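Local coordinates for protein leukotriene A-4 hydrolase (Saccharomyces cerevisiae, PDB 2XPZ) that uses a catalytic zinc ion to cleave di- and tripeptides preferentially as an aminopeptidase, with a low epoxide hydrolase activity in vitro, at residues C124-W129 with S144-I149. Residues are numbered along the deposited sequence; the frame is centred on the assembly and turned at random.
Sequences CTALQW and SQLEAI
Leu-127 and Ser-144 face each other as an antiparallel, non-hydrogen-bonded pair, their CA atoms 4.5 Å apart. One residue further along, Gln-145 N donates to Ala-126 O over 3.2 Å; the N-H...O angle of 148° and a donor tilted 31° from the carbonyl plane describe a bent bond at the end of the strand pairing. Ser-144 CA also approaches Ala-126 O at 3.2 Å, a CA-H...O contact beside the N-H. Beyond this point the chains diverge, and a water spans the gap: it donates to both Thr-125 O and Gln-145 O, while Gln-128 NE2 gives it a weak hydrogen bond.

Strand 127-130 is an edge strand of a four-stranded antiparallel sheet in the N-terminal part of this M1 peptidase, and 141-144 is the strand next to it. Residues 145-147, in the loop leaving that sheet, belong to the substrate-binding site; the Gln-145 side chain lies about 4 Å from that of Met-276, another substrate-site residue, and about 10 Å from the zinc ion.

Apolar contact is sparse. Leu-146 brings its CD1 branch alongside the methyl of Ala-126, CB to CD1 3.8 Å. On the face shared by Leu-127 and Ser-144, the CD2 branch of Leu-127 meets Ser-144 CB at 3.9 Å. The serine's chi1 of 72° sets OG between its backbone N and carbonyl carbon, and this hydroxyl is hydrogen-bonded to the backbone N of Ile-209 on the neighbouring strand.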
# COMPACT_ATOMS: atom_id res chain seq x y z
N CYS A 124 -7.69 -3.47 -20.38
CA CYS A 124 -6.53 -3.10 -19.58
C CYS A 124 -6.88 -3.16 -18.10
O CYS A 124 -7.94 -2.69 -17.69
CB CYS A 124 -6.06 -1.68 -19.95
SG CYS A 124 -4.61 -1.03 -19.04
N THR A 125 -6.01 -3.76 -17.31
CA THR A 125 -6.21 -3.76 -15.87
C THR A 125 -5.12 -2.98 -15.17
O THR A 125 -4.92 -3.15 -13.97
CB THR A 125 -6.30 -5.20 -15.30
OG1 THR A 125 -5.03 -5.86 -15.40
CG2 THR A 125 -7.34 -6.00 -16.06
N ALA A 126 -4.43 -2.11 -15.91
CA ALA A 126 -3.32 -1.33 -15.36
C ALA A 126 -3.66 0.13 -15.13
O ALA A 126 -2.99 0.81 -14.36
CB ALA A 126 -2.10 -1.42 -16.25
N LEU A 127 -4.70 0.61 -15.81
CA LEU A 127 -5.03 2.03 -15.76
C LEU A 127 -6.44 2.26 -15.22
O LEU A 127 -7.39 1.61 -15.64
CB LEU A 127 -4.86 2.68 -17.14
CG LEU A 127 -3.48 2.68 -17.79
CD1 LEU A 127 -3.58 3.05 -19.25
CD2 LEU A 127 -2.52 3.63 -17.08
N GLN A 128 -6.55 3.18 -14.27
CA GLN A 128 -7.84 3.55 -13.68
C GLN A 128 -8.28 4.88 -14.25
O GLN A 128 -7.59 5.88 -14.11
CB GLN A 128 -7.74 3.68 -12.16
CG GLN A 128 -7.27 2.45 -11.45
CD GLN A 128 -8.12 1.27 -11.80
OE1 GLN A 128 -9.29 1.41 -12.14
NE2 GLN A 128 -7.53 0.08 -11.73
N TRP A 129 -9.45 4.90 -14.89
CA TRP A 129 -9.92 6.13 -15.49
C TRP A 129 -11.08 6.69 -14.69
O TRP A 129 -11.98 5.96 -14.27
CB TRP A 129 -10.32 5.92 -16.95
CG TRP A 129 -9.18 5.46 -17.80
CD1 TRP A 129 -8.76 4.18 -17.96
CD2 TRP A 129 -8.31 6.27 -18.59
NE1 TRP A 129 -7.67 4.14 -18.80
CE2 TRP A 129 -7.38 5.41 -19.20
CE3 TRP A 129 -8.23 7.64 -18.84
CZ2 TRP A 129 -6.37 5.88 -20.05
CZ3 TRP A 129 -7.23 8.11 -19.69
CH2 TRP A 129 -6.32 7.23 -20.28
N SER A 144 -2.17 4.89 -12.75
CA SER A 144 -1.92 3.45 -12.85
C SER A 144 -1.78 2.80 -11.47
O SER A 144 -1.26 3.41 -10.53
CB SER A 144 -0.67 3.17 -13.69
OG SER A 144 0.50 3.53 -12.97
N GLN A 145 -2.26 1.56 -11.36
CA GLN A 145 -2.02 0.71 -10.21
C GLN A 145 -1.45 -0.63 -10.70
O GLN A 145 -2.20 -1.51 -11.14
CB GLN A 145 -3.33 0.47 -9.45
CG GLN A 145 -3.26 -0.60 -8.39
CD GLN A 145 -2.45 -0.18 -7.21
OE1 GLN A 145 -1.30 -0.58 -7.06
NE2 GLN A 145 -3.03 0.68 -6.37
N LEU A 146 -0.15 -0.82 -10.60
CA LEU A 146 0.48 -1.89 -11.34
C LEU A 146 0.73 -3.17 -10.53
O LEU A 146 0.74 -4.28 -11.08
CB LEU A 146 1.79 -1.40 -11.98
CG LEU A 146 1.69 -0.96 -13.45
CD1 LEU A 146 0.42 -0.15 -13.72
CD2 LEU A 146 2.92 -0.20 -13.88
N GLU A 147 0.95 -3.02 -9.23
CA GLU A 147 1.15 -4.18 -8.35
C GLU A 147 -0.09 -5.08 -8.35
O GLU A 147 -1.22 -4.57 -8.24
CB GLU A 147 1.46 -3.69 -6.94
CG GLU A 147 2.11 -4.72 -6.03
CD GLU A 147 2.61 -4.15 -4.72
OE1 GLU A 147 1.92 -3.31 -4.11
OE2 GLU A 147 3.71 -4.53 -4.30
N ALA A 148 0.09 -6.39 -8.46
CA ALA A 148 1.41 -7.02 -8.51
C ALA A 148 1.91 -7.38 -9.91
O ALA A 148 3.09 -7.24 -10.18
CB ALA A 148 1.43 -8.26 -7.62
N ILE A 149 1.02 -7.87 -10.77
CA ILE A 149 1.39 -8.22 -12.14
C ILE A 149 0.50 -7.51 -13.16
O ILE A 149 0.05 -8.11 -14.13
CB ILE A 149 1.28 -9.74 -12.40
CG1 ILE A 149 -0.16 -10.21 -12.20
CG2 ILE A 149 2.24 -10.50 -11.52
CD1 ILE A 149 -0.43 -11.58 -12.77
O HOH W 1 -4.69 -1.63 -11.79